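Rhamnose ABC transporter, periplasmic rhamnose-binding protein (Kribbella flavida, PDB 4KVF) probably binds rhamnose or a related sugar outside the membrane and passes it to its ABC transporter for uptake. Local coordinates at residues Ala34-Gly39 / Gly292-Ser297; Ile42-Lys47 / Val99-Ala104; Gln48-Tyr53 / Gly76-Ser81; Gly302-Lys307 / Val318-Glu323. One frame throughout, in Å; residues are numbered along the deposited sequence.

All four contacts lie in the lobe built on the six-stranded parallel sheet. Interaction 2 pairs its strands 41-45 and 99-102. Interaction 3 joins the segments that follow strands 41-45 and 71-74 and touches interaction 2, their centres about 13 Å apart. Interaction 1 lies near the opposite end of strand 41-45, where the chain before it meets helix 281-296; its centre is about 17 Å from that of interaction 2. Interaction 4 lies between that helix and strand 323-325, its centre about 17 Å from that of interaction 1. Both ends of the chain thus build the lobe: interaction 1 joins early to late, and interaction 4 lies within the late part, which returns after the second sheet.

Interaction 1: Ala34-Gly39 / Gly292-Ser297; sequences APLKEG and GAALKS
K37 and S297 meet through backbone and side chain. The backbone N of K37 gives a nearly straight hydrogen bond to S297 OG (3.0 Å, 173° at the hydrogen). A second bond runs from K37 NZ to K296 O at 3.0 Å. The ammonium group comes in tilted 29° from the plane of that carbonyl. The K37 chain is extended beyond CG, and K37 CE also passes 3.4 Å from K296 O. K296 O lies near the C-terminal end of a helix, so the positive charge of K37 is likely to be favoured there. K296 NZ has like charge, but it is turned to a salt bridge with D121.

L36 supplies the apolar part. Its CG lies 4.0 Å from A293 CB, and its CD1 comes 3.6 Å from A293 O. On the N-terminal side, P35 O touches S297 CB and A34 CB touches S297 O.

S297 OG is itself held from behind. With chi1 at -50° it sits beside its own backbone N, and it donates to A293 O at 2.6 Å. S297 N also bonds to A293 O, from the other face of the carbonyl plane. One oxygen thus takes two donors, and OG both donates to the helix and accepts from K37.

Further out, A34 O accepts a bond from Q299 NE2, and G39 makes backbone bonds with K69. Segment 34-39 leads into strand 41-45. It lies against the last turn of helix 281-296, whose L295 packs on K123 and V125 of strand 123-127.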
loop_
_atom_site.group_PDB
_atom_site.type_symbol
_atom_site.label_atom_id
_atom_site.label_comp_id
_atom_site.label_asym_id
_atom_site.label_seq_id
_atom_site.Cartn_x
_atom_site.Cartn_y
_atom_site.Cartn_z
ATOM N N ALA A 34 15.532 -19.188 17.287
ATOM C CA ALA A 34 16.795 -18.493 17.082
ATOM C C ALA A 34 16.627 -17.034 17.483
ATOM O O ALA A 34 15.632 -16.397 17.126
ATOM C CB ALA A 34 17.234 -18.592 15.627
ATOM N N PRO A 35 17.604 -16.488 18.224
ATOM C CA PRO A 35 17.506 -15.078 18.621
ATOM C C PRO A 35 17.760 -14.115 17.465
ATOM O O PRO A 35 18.631 -14.374 16.630
ATOM C CB PRO A 35 18.599 -14.936 19.685
ATOM C CG PRO A 35 19.591 -16.010 19.352
ATOM C CD PRO A 35 18.789 -17.154 18.795
ATOM N N LEU A 36 17.005 -13.020 17.412
ATOM C CA LEU A 36 17.270 -11.975 16.437
ATOM C C LEU A 36 18.656 -11.413 16.733
ATOM O O LEU A 36 18.963 -11.068 17.877
ATOM C CB LEU A 36 16.205 -10.871 16.518
ATOM C CG LEU A 36 15.454 -10.432 15.255
ATOM C CD1 LEU A 36 15.077 -11.608 14.375
ATOM C CD2 LEU A 36 14.192 -9.678 15.652
ATOM N N LYS A 37 19.502 -11.365 15.707
ATOM C CA LYS A 37 20.868 -10.856 15.836
ATOM C C LYS A 37 20.890 -9.338 15.995
ATOM O O LYS A 37 20.111 -8.630 15.352
ATOM C CB LYS A 37 21.698 -11.220 14.599
ATOM C CG LYS A 37 21.958 -12.703 14.381
ATOM C CD LYS A 37 22.646 -12.906 13.026
ATOM C CE LYS A 37 22.769 -14.374 12.625
ATOM N NZ LYS A 37 23.353 -14.523 11.255
ATOM N N GLU A 38 21.797 -8.843 16.836
ATOM C CA GLU A 38 22.040 -7.408 16.946
ATOM C C GLU A 38 23.063 -6.964 15.903
ATOM O O GLU A 38 23.801 -7.784 15.356
ATOM C CB GLU A 38 22.547 -7.048 18.347
ATOM C CG GLU A 38 21.534 -7.272 19.444
ATOM C CD GLU A 38 22.099 -7.021 20.831
ATOM O OE1 GLU A 38 23.339 -7.020 20.990
ATOM O OE2 GLU A 38 21.296 -6.833 21.769
ATOM N N GLY A 39 23.105 -5.664 15.631
ATOM C CA GLY A 39 24.121 -5.100 14.758
ATOM C C GLY A 39 23.936 -5.372 13.275
ATOM O O GLY A 39 24.869 -5.180 12.484
ATOM N N GLY A 292 13.317 -9.012 7.474
ATOM C CA GLY A 292 14.698 -9.121 7.028
ATOM C C GLY A 292 15.577 -9.655 8.148
ATOM O O GLY A 292 16.424 -10.526 7.940
ATOM N N ALA A 293 15.375 -9.130 9.346
ATOM C CA ALA A 293 16.148 -9.573 10.502
ATOM C C ALA A 293 15.861 -11.023 10.838
ATOM O O ALA A 293 16.777 -11.765 11.202
ATOM C CB ALA A 293 15.871 -8.687 11.707
ATOM N N ALA A 294 14.593 -11.429 10.721
ATOM C CA ALA A 294 14.212 -12.809 10.981
ATOM C C ALA A 294 14.882 -13.723 9.987
ATOM O O ALA A 294 15.337 -14.798 10.350
ATOM C CB ALA A 294 12.692 -12.994 10.920
ATOM N N LEU A 295 14.944 -13.292 8.729
ATOM C CA LEU A 295 15.616 -14.091 7.697
ATOM C C LEU A 295 17.108 -14.246 7.996
ATOM O O LEU A 295 17.660 -15.350 7.948
ATOM C CB LEU A 295 15.420 -13.452 6.317
ATOM C CG LEU A 295 14.013 -13.647 5.740
ATOM C CD1 LEU A 295 13.758 -12.617 4.664
ATOM C CD2 LEU A 295 13.870 -15.053 5.166
ATOM N N LYS A 296 17.751 -13.129 8.302
ATOM C CA LYS A 296 19.201 -13.116 8.546
ATOM C C LYS A 296 19.586 -13.861 9.819
ATOM O O LYS A 296 20.683 -14.415 9.916
ATOM C CB LYS A 296 19.719 -11.672 8.583
ATOM C CG LYS A 296 21.237 -11.528 8.615
ATOM C CD LYS A 296 21.881 -12.129 7.375
ATOM C CE LYS A 296 23.401 -12.023 7.441
ATOM N NZ LYS A 296 24.054 -12.853 6.389
ATOM N N SER A 297 18.677 -13.882 10.787
ATOM C CA SER A 297 18.916 -14.567 12.058
ATOM C C SER A 297 18.546 -16.047 12.014
ATOM O O SER A 297 18.733 -16.777 12.992
ATOM C CB SER A 297 18.145 -13.861 13.181
ATOM O OG SER A 297 18.408 -12.462 13.145
#

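Interaction 2: Ile42-Lys47 / Val99-Ala104; sequences IAYLPK and VIVVAA
L45 N donates to V101 O at 2.7 Å, nearly along the C=O axis. That oxygen also takes a CA-H...O contact from Y44 CA at 3.4 Å. V101 N donates to A43 O at 2.8 Å, so V101 is bonded to the residues before and after Y44. A43 N to V99 O and A103 N to L45 O continue the ladder in each direction.

Y44 lies beside V101, and their side chains point the same way. Y44 CG stands beside its backbone N, anti to the carbonyl carbon (chi1 -77°). V101 CB sits over one face of the phenol ring, 4.0 Å from its centroid and 18° off the normal, a CH-pi contact offset toward the rim. V101 CG1 comes to 3.5 Å from Y44 CE2. The hydroxyl of Y44 is bonded to G285 O of helix 281-296. An alanine here would probably open a gap over V101 and leave G285 O without its hydroxyl mate.

The strands run parallel, 19° apart, between strands 71-74 and 123-127. Strand order 2-1-3 at this edge is that of the type I periplasmic binding protein lobe. I42, Y44, V99 and V101 share one face of the sheet, where helix 52-67 covers I42 and Y44. A43, L45, I100 and V102 share the other; there A43, L45 and I100 pack on helix 85-94, V102 on T126.

L45 CD2 meets V102 CG2 at 4.0 Å. Past the strands, K47 CG rests on A103 CB at 3.7 Å. Its chain runs on beside A104 O, and NZ ends on S129 OG.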
loop_
_atom_site.group_PDB
_atom_site.type_symbol
_atom_site.label_atom_id
_atom_site.label_comp_id
_atom_site.label_asym_id
_atom_site.label_seq_id
_atom_site.Cartn_x
_atom_site.Cartn_y
_atom_site.Cartn_z
ATOM N N ILE A 42 20.931 -2.901 7.836
ATOM C CA ILE A 42 19.707 -3.016 7.050
ATOM C C ILE A 42 19.526 -1.748 6.226
ATOM O O ILE A 42 19.425 -0.651 6.778
ATOM C CB ILE A 42 18.489 -3.261 7.972
ATOM C CG1 ILE A 42 18.710 -4.529 8.811
ATOM C CG2 ILE A 42 17.210 -3.365 7.137
ATOM C CD1 ILE A 42 17.562 -4.870 9.779
ATOM N N ALA A 43 19.514 -1.890 4.903
ATOM C CA ALA A 43 19.472 -0.727 4.023
ATOM C C ALA A 43 18.157 -0.691 3.256
ATOM O O ALA A 43 17.654 -1.737 2.860
ATOM C CB ALA A 43 20.631 -0.766 3.052
ATOM N N TYR A 44 17.626 0.512 3.049
ATOM C CA TYR A 44 16.361 0.717 2.348
ATOM C C TYR A 44 16.587 1.420 1.014
ATOM O O TYR A 44 17.310 2.421 0.933
ATOM C CB TYR A 44 15.412 1.557 3.197
ATOM C CG TYR A 44 14.776 0.754 4.292
ATOM C CD1 TYR A 44 15.505 0.382 5.413
ATOM C CD2 TYR A 44 13.462 0.332 4.192
ATOM C CE1 TYR A 44 14.939 -0.385 6.417
ATOM C CE2 TYR A 44 12.890 -0.436 5.186
ATOM C CZ TYR A 44 13.632 -0.788 6.296
ATOM O OH TYR A 44 13.045 -1.546 7.285
ATOM N N LEU A 45 15.951 0.886 -0.024
ATOM C CA LEU A 45 16.011 1.447 -1.378
ATOM C C LEU A 45 14.586 1.582 -1.888
ATOM O O LEU A 45 14.055 0.666 -2.546
ATOM C CB LEU A 45 16.813 0.529 -2.316
ATOM C CG LEU A 45 16.899 0.875 -3.815
ATOM C CD1 LEU A 45 17.259 2.333 -4.032
ATOM C CD2 LEU A 45 17.930 -0.030 -4.488
ATOM N N PRO A 46 13.963 2.727 -1.597
ATOM C CA PRO A 46 12.612 2.990 -2.095
ATOM C C PRO A 46 12.649 3.317 -3.587
ATOM O O PRO A 46 13.731 3.395 -4.170
ATOM C CB PRO A 46 12.182 4.204 -1.278
ATOM C CG PRO A 46 13.467 4.960 -1.057
ATOM C CD PRO A 46 14.544 3.902 -0.910
ATOM N N LYS A 47 11.482 3.497 -4.199
ATOM C CA LYS A 47 11.422 3.885 -5.606
ATOM C C LYS A 47 12.008 5.277 -5.846
ATOM O O LYS A 47 12.745 5.487 -6.807
ATOM C CB LYS A 47 9.983 3.815 -6.120
ATOM C CG LYS A 47 9.398 2.418 -6.024
ATOM C CD LYS A 47 8.116 2.293 -6.821
ATOM C CE LYS A 47 7.864 0.846 -7.190
ATOM N NZ LYS A 47 6.529 0.678 -7.830
ATOM N N VAL A 99 20.896 -6.987 5.061
ATOM C CA VAL A 99 19.549 -7.027 4.506
ATOM C C VAL A 99 19.375 -5.842 3.564
ATOM O O VAL A 99 19.724 -4.713 3.909
ATOM C CB VAL A 99 18.479 -6.907 5.610
ATOM C CG1 VAL A 99 17.064 -6.945 5.003
ATOM C CG2 VAL A 99 18.649 -8.006 6.660
ATOM N N ILE A 100 18.855 -6.109 2.369
ATOM C CA ILE A 100 18.450 -5.055 1.446
ATOM C C ILE A 100 16.932 -5.059 1.342
ATOM O O ILE A 100 16.323 -6.070 1.004
ATOM C CB ILE A 100 19.056 -5.231 0.026
ATOM C CG1 ILE A 100 20.583 -5.115 0.070
ATOM C CG2 ILE A 100 18.492 -4.166 -0.935
ATOM C CD1 ILE A 100 21.275 -5.419 -1.277
ATOM N N VAL A 101 16.325 -3.926 1.675
ATOM C CA VAL A 101 14.881 -3.750 1.566
ATOM C C VAL A 101 14.606 -2.826 0.382
ATOM O O VAL A 101 14.973 -1.642 0.395
ATOM C CB VAL A 101 14.318 -3.127 2.855
ATOM C CG1 VAL A 101 12.809 -3.000 2.763
ATOM C CG2 VAL A 101 14.709 -3.990 4.041
ATOM N N VAL A 102 13.959 -3.359 -0.650
ATOM C CA VAL A 102 13.882 -2.627 -1.911
ATOM C C VAL A 102 12.479 -2.635 -2.530
ATOM O O VAL A 102 11.794 -3.665 -2.552
ATOM C CB VAL A 102 14.926 -3.186 -2.917
ATOM C CG1 VAL A 102 14.769 -4.705 -3.074
ATOM C CG2 VAL A 102 14.828 -2.477 -4.267
ATOM N N ALA A 103 12.060 -1.484 -3.041
ATOM C CA ALA A 103 10.805 -1.402 -3.784
ATOM C C ALA A 103 11.180 -1.434 -5.256
ATOM O O ALA A 103 11.639 -0.440 -5.803
ATOM C CB ALA A 103 10.056 -0.111 -3.450
ATOM N N ALA A 104 11.005 -2.591 -5.883
ATOM C CA ALA A 104 11.453 -2.781 -7.266
ATOM C C ALA A 104 10.606 -2.049 -8.302
ATOM O O ALA A 104 9.390 -2.241 -8.383
ATOM C CB ALA A 104 11.516 -4.298 -7.587
#

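Interaction 3: Gln48-Tyr53 / Gly76-Ser81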
loop_
_atom_site.group_PDB
_atom_site.type_symbol
_atom_site.label_atom_id
_atom_site.label_comp_id
_atom_site.label_asym_id
_atom_site.label_seq_id
_atom_site.Cartn_x
_atom_site.Cartn_y
_atom_site.Cartn_z
ATOM N N GLN A 48 11.668 6.221 -4.971
ATOM C CA GLN A 48 12.215 7.575 -5.040
ATOM C C GLN A 48 12.420 8.159 -3.648
ATOM O O GLN A 48 11.528 8.087 -2.802
ATOM C CB GLN A 48 11.301 8.503 -5.850
ATOM C CG GLN A 48 11.400 8.343 -7.361
ATOM C CD GLN A 48 10.901 9.568 -8.120
ATOM O OE1 GLN A 48 10.971 10.694 -7.623
ATOM N NE2 GLN A 48 10.396 9.350 -9.333
ATOM N N LEU A 49 13.598 8.733 -3.415
ATOM C CA LEU A 49 13.871 9.434 -2.165
ATOM C C LEU A 49 13.147 10.777 -2.135
ATOM O O LEU A 49 12.801 11.327 -3.182
ATOM C CB LEU A 49 15.376 9.671 -1.993
ATOM C CG LEU A 49 16.234 8.462 -1.623
ATOM C CD1 LEU A 49 17.690 8.861 -1.358
ATOM C CD2 LEU A 49 15.627 7.803 -0.412
ATOM N N ASN A 50 12.908 11.285 -0.927
ATOM C CA ASN A 50 12.480 12.669 -0.723
ATOM C C ASN A 50 11.082 13.056 -1.221
ATOM O O ASN A 50 10.908 14.063 -1.904
ATOM C CB ASN A 50 13.541 13.646 -1.250
ATOM C CG ASN A 50 14.859 13.525 -0.504
ATOM O OD1 ASN A 50 15.913 13.296 -1.106
ATOM N ND2 ASN A 50 14.803 13.670 0.819
ATOM N N ASN A 51 10.093 12.241 -0.863
ATOM C CA ASN A 51 8.686 12.628 -0.923
ATOM C C ASN A 51 8.044 12.206 0.398
ATOM O O ASN A 51 8.523 11.257 1.026
ATOM C CB ASN A 51 7.982 11.989 -2.122
ATOM C CG ASN A 51 7.998 10.486 -2.074
ATOM O OD1 ASN A 51 7.193 9.869 -1.379
ATOM N ND2 ASN A 51 8.905 9.883 -2.829
ATOM N N PRO A 52 6.976 12.904 0.833
ATOM C CA PRO A 52 6.434 12.681 2.183
ATOM C C PRO A 52 6.033 11.233 2.459
ATOM O O PRO A 52 6.334 10.719 3.537
ATOM C CB PRO A 52 5.210 13.605 2.234
ATOM C CG PRO A 52 5.513 14.676 1.252
ATOM C CD PRO A 52 6.276 14.004 0.143
ATOM N N TYR A 53 5.378 10.589 1.498
ATOM C CA TYR A 53 4.966 9.197 1.652
ATOM C C TYR A 53 6.176 8.298 1.896
ATOM O O TYR A 53 6.204 7.518 2.853
ATOM C CB TYR A 53 4.182 8.733 0.416
ATOM C CG TYR A 53 3.775 7.275 0.432
ATOM C CD1 TYR A 53 4.644 6.293 -0.017
ATOM C CD2 TYR A 53 2.520 6.883 0.876
ATOM C CE1 TYR A 53 4.288 4.954 -0.010
ATOM C CE2 TYR A 53 2.151 5.540 0.879
ATOM C CZ TYR A 53 3.041 4.583 0.438
ATOM O OH TYR A 53 2.698 3.247 0.436
ATOM N N GLY A 76 19.043 5.836 -2.616
ATOM C CA GLY A 76 18.091 5.844 -3.712
ATOM C C GLY A 76 18.176 7.051 -4.622
ATOM O O GLY A 76 18.792 8.067 -4.278
ATOM N N PRO A 77 17.560 6.941 -5.806
ATOM C CA PRO A 77 17.589 8.017 -6.802
ATOM C C PRO A 77 16.675 9.131 -6.331
ATOM O O PRO A 77 15.773 8.863 -5.544
ATOM C CB PRO A 77 17.012 7.343 -8.052
ATOM C CG PRO A 77 16.049 6.342 -7.502
ATOM C CD PRO A 77 16.688 5.822 -6.216
ATOM N N ASN A 78 16.894 10.362 -6.775
ATOM C CA ASN A 78 15.904 11.387 -6.489
ATOM C C ASN A 78 15.070 11.727 -7.722
ATOM O O ASN A 78 15.260 11.150 -8.797
ATOM C CB ASN A 78 16.525 12.639 -5.858
ATOM C CG ASN A 78 15.621 13.268 -4.810
ATOM O OD1 ASN A 78 14.398 13.107 -4.853
ATOM N ND2 ASN A 78 16.217 13.983 -3.858
ATOM N N ASP A 79 14.136 12.653 -7.530
ATOM C CA ASP A 79 13.202 13.100 -8.557
ATOM C C ASP A 79 13.866 13.266 -9.922
ATOM O O ASP A 79 13.447 12.660 -10.912
ATOM C CB ASP A 79 12.588 14.430 -8.115
ATOM C CG ASP A 79 11.263 14.714 -8.780
ATOM O OD1 ASP A 79 11.029 14.198 -9.893
ATOM O OD2 ASP A 79 10.455 15.461 -8.186
ATOM N N ALA A 80 14.915 14.078 -9.961
ATOM C CA ALA A 80 15.655 14.294 -11.194
ATOM C C ALA A 80 16.976 13.531 -11.186
ATOM O O ALA A 80 18.040 14.088 -11.462
ATOM C CB ALA A 80 15.879 15.764 -11.430
ATOM N N SER A 81 16.887 12.249 -10.852
ATOM C CA SER A 81 17.976 11.312 -11.084
ATOM C C SER A 81 17.565 10.403 -12.232
ATOM O O SER A 81 16.379 10.138 -12.427
ATOM C CB SER A 81 18.259 10.479 -9.832
ATOM O OG SER A 81 19.271 9.515 -10.076
#
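L49, Q48 and N78 carry this contact. L49 N donates to P77 O at 3.0 Å, with 172° at the hydrogen. Its side chain turns toward G76: CG sits beside the backbone N (chi1 -74°), and CD1 comes 3.2 Å from G76 O. G76 has no side chain in the way. A CB there would lie only 3.1 Å from L49 CG, and the backbone angles of G76 by themselves call for glycine.

N78 reaches back with its amide. N78 OD1 accepts from D79 N at 2.7 Å, in a strongly bent approach (99° at the oxygen). That oxygen also lies 2.9 Å from L49 O. These are two acceptors, so they do not bond. The side chains of N50 and N78 cross at about a right angle, with N50 OD1 2.9 Å from N78 ND2. An alanine in place of N78 would probably leave D79 N without this acceptor and take away the amide that lies against N50.

The Q48 chain is extended beyond CG, and Q48 OE1 comes 3.4 Å from D79 CA. P77 packs on Y88 of helix 85-94.

N51 is the N-cap of helix 52-67, bonding T54 N through OD1. Strand 41-45, helix 52-67 and strand 71-74 form a beta-alpha-beta unit of the parallel sheet. This contact joins the loops that follow its two strands, as in the lobes of periplasmic binding proteins.

Interaction 4: Gly302-Lys307 / Val318-Glu323; sequences GAQGEK and VGAAGE
V318 CG1 is anti to its backbone N (chi1 180°) and comes 3.7 Å from G302 O, while CG2, beside that N, lies 3.5 Å from E306 O. Q304 CG is likewise anti to its N (chi1 -176°), 3.5 Å from G319 C. The glutamine chain stays extended beyond it, over G319 and A320, and OE1 reaches A320 CA at 3.4 Å.

The backbone of V318 bonds at both ends. V318 O accepts from G305 N at 2.8 Å, and V318 N donates to E306 O, also at 2.8 Å. Its side chain is wedged among the carbonyls of G302, A303 and E306.

A water joins the other end of the contact. It donates to G302 O (2.6 Å) and G319 O, and accepts from G322 N. E306 OE1 grips its own loop, taking G302 N at 3.0 Å and also T301 N.

The segments flank strands 307-309 and 315-317, between helix 281-296 and strand 323-325, the last of the six-stranded sheet. A303 to E306 form a type II beta turn. G305 fills its third position with positive phi, the place where such turns favour glycine.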
loop_
_atom_site.group_PDB
_atom_site.type_symbol
_atom_site.label_atom_id
_atom_site.label_comp_id
_atom_site.label_asym_id
_atom_site.label_seq_id
_atom_site.Cartn_x
_atom_site.Cartn_y
_atom_site.Cartn_z
ATOM N N GLY A 302 11.368 -17.867 4.431
ATOM C CA GLY A 302 10.468 -17.359 3.419
ATOM C C GLY A 302 9.534 -18.429 2.883
ATOM O O GLY A 302 8.802 -18.194 1.917
ATOM N N ALA A 303 9.555 -19.605 3.504
ATOM C CA ALA A 303 8.656 -20.694 3.114
ATOM C C ALA A 303 7.264 -20.399 3.663
ATOM O O ALA A 303 7.136 -19.835 4.746
ATOM C CB ALA A 303 9.160 -22.013 3.644
ATOM N N GLN A 304 6.225 -20.769 2.917
ATOM C CA GLN A 304 4.848 -20.492 3.333
ATOM C C GLN A 304 4.515 -21.213 4.649
ATOM O O GLN A 304 4.876 -22.375 4.839
ATOM C CB GLN A 304 3.851 -20.915 2.240
ATOM C CG GLN A 304 2.395 -20.580 2.557
ATOM C CD GLN A 304 1.444 -21.016 1.458
ATOM O OE1 GLN A 304 1.865 -21.285 0.334
ATOM N NE2 GLN A 304 0.156 -21.098 1.781
ATOM N N GLY A 305 3.834 -20.508 5.552
ATOM C CA GLY A 305 3.404 -21.079 6.814
ATOM C C GLY A 305 4.332 -20.807 7.983
ATOM O O GLY A 305 3.970 -21.069 9.132
ATOM N N GLU A 306 5.533 -20.310 7.690
ATOM C CA GLU A 306 6.492 -19.946 8.724
ATOM C C GLU A 306 5.989 -18.711 9.464
ATOM O O GLU A 306 5.366 -17.833 8.865
ATOM C CB GLU A 306 7.864 -19.657 8.101
ATOM C CG GLU A 306 8.568 -20.906 7.598
ATOM C CD GLU A 306 9.925 -20.603 7.006
ATOM O OE1 GLU A 306 10.154 -19.431 6.642
ATOM O OE2 GLU A 306 10.758 -21.533 6.914
ATOM N N LYS A 307 6.254 -18.652 10.766
ATOM C CA LYS A 307 5.781 -17.541 11.592
ATOM C C LYS A 307 6.943 -16.798 12.222
ATOM O O LYS A 307 7.966 -17.400 12.544
ATOM C CB LYS A 307 4.832 -18.038 12.696
ATOM C CG LYS A 307 3.550 -18.711 12.197
ATOM C CD LYS A 307 2.600 -19.127 13.335
ATOM C CE LYS A 307 3.106 -20.372 14.064
ATOM N NZ LYS A 307 2.119 -20.899 15.058
ATOM N N VAL A 318 4.082 -16.236 7.012
ATOM C CA VAL A 318 4.480 -16.047 5.626
ATOM C C VAL A 318 3.469 -16.734 4.715
ATOM O O VAL A 318 3.061 -17.871 4.974
ATOM C CB VAL A 318 5.884 -16.650 5.371
ATOM C CG1 VAL A 318 6.299 -16.448 3.939
ATOM C CG2 VAL A 318 6.917 -16.032 6.307
ATOM N N GLY A 319 3.048 -16.044 3.658
ATOM C CA GLY A 319 2.097 -16.622 2.723
ATOM C C GLY A 319 2.782 -17.285 1.540
ATOM O O GLY A 319 3.983 -17.559 1.576
ATOM N N ALA A 320 2.023 -17.548 0.481
ATOM C CA ALA A 320 2.594 -18.178 -0.706
ATOM C C ALA A 320 3.699 -17.310 -1.321
ATOM O O ALA A 320 3.609 -16.074 -1.321
ATOM C CB ALA A 320 1.507 -18.457 -1.728
ATOM N N ALA A 321 4.742 -17.971 -1.823
ATOM C CA ALA A 321 5.835 -17.307 -2.545
ATOM C C ALA A 321 6.542 -16.213 -1.741
ATOM O O ALA A 321 7.056 -15.255 -2.312
ATOM C CB ALA A 321 5.335 -16.740 -3.876
ATOM N N GLY A 322 6.571 -16.361 -0.425
ATOM C CA GLY A 322 7.298 -15.425 0.412
ATOM C C GLY A 322 6.602 -14.103 0.647
ATOM O O GLY A 322 7.201 -13.170 1.184
ATOM N N GLU A 323 5.327 -14.019 0.284
ATOM C CA GLU A 323 4.568 -12.789 0.508
ATOM C C GLU A 323 4.129 -12.696 1.952
ATOM O O GLU A 323 3.549 -13.641 2.500
ATOM C CB GLU A 323 3.335 -12.728 -0.400
ATOM C CG GLU A 323 2.457 -11.539 -0.101
ATOM C CD GLU A 323 1.308 -11.390 -1.080
ATOM O OE1 GLU A 323 0.242 -12.001 -0.849
ATOM O OE2 GLU A 323 1.479 -10.680 -2.089
HETATM O O HOH W 1 6.579 -18.867 0.728
#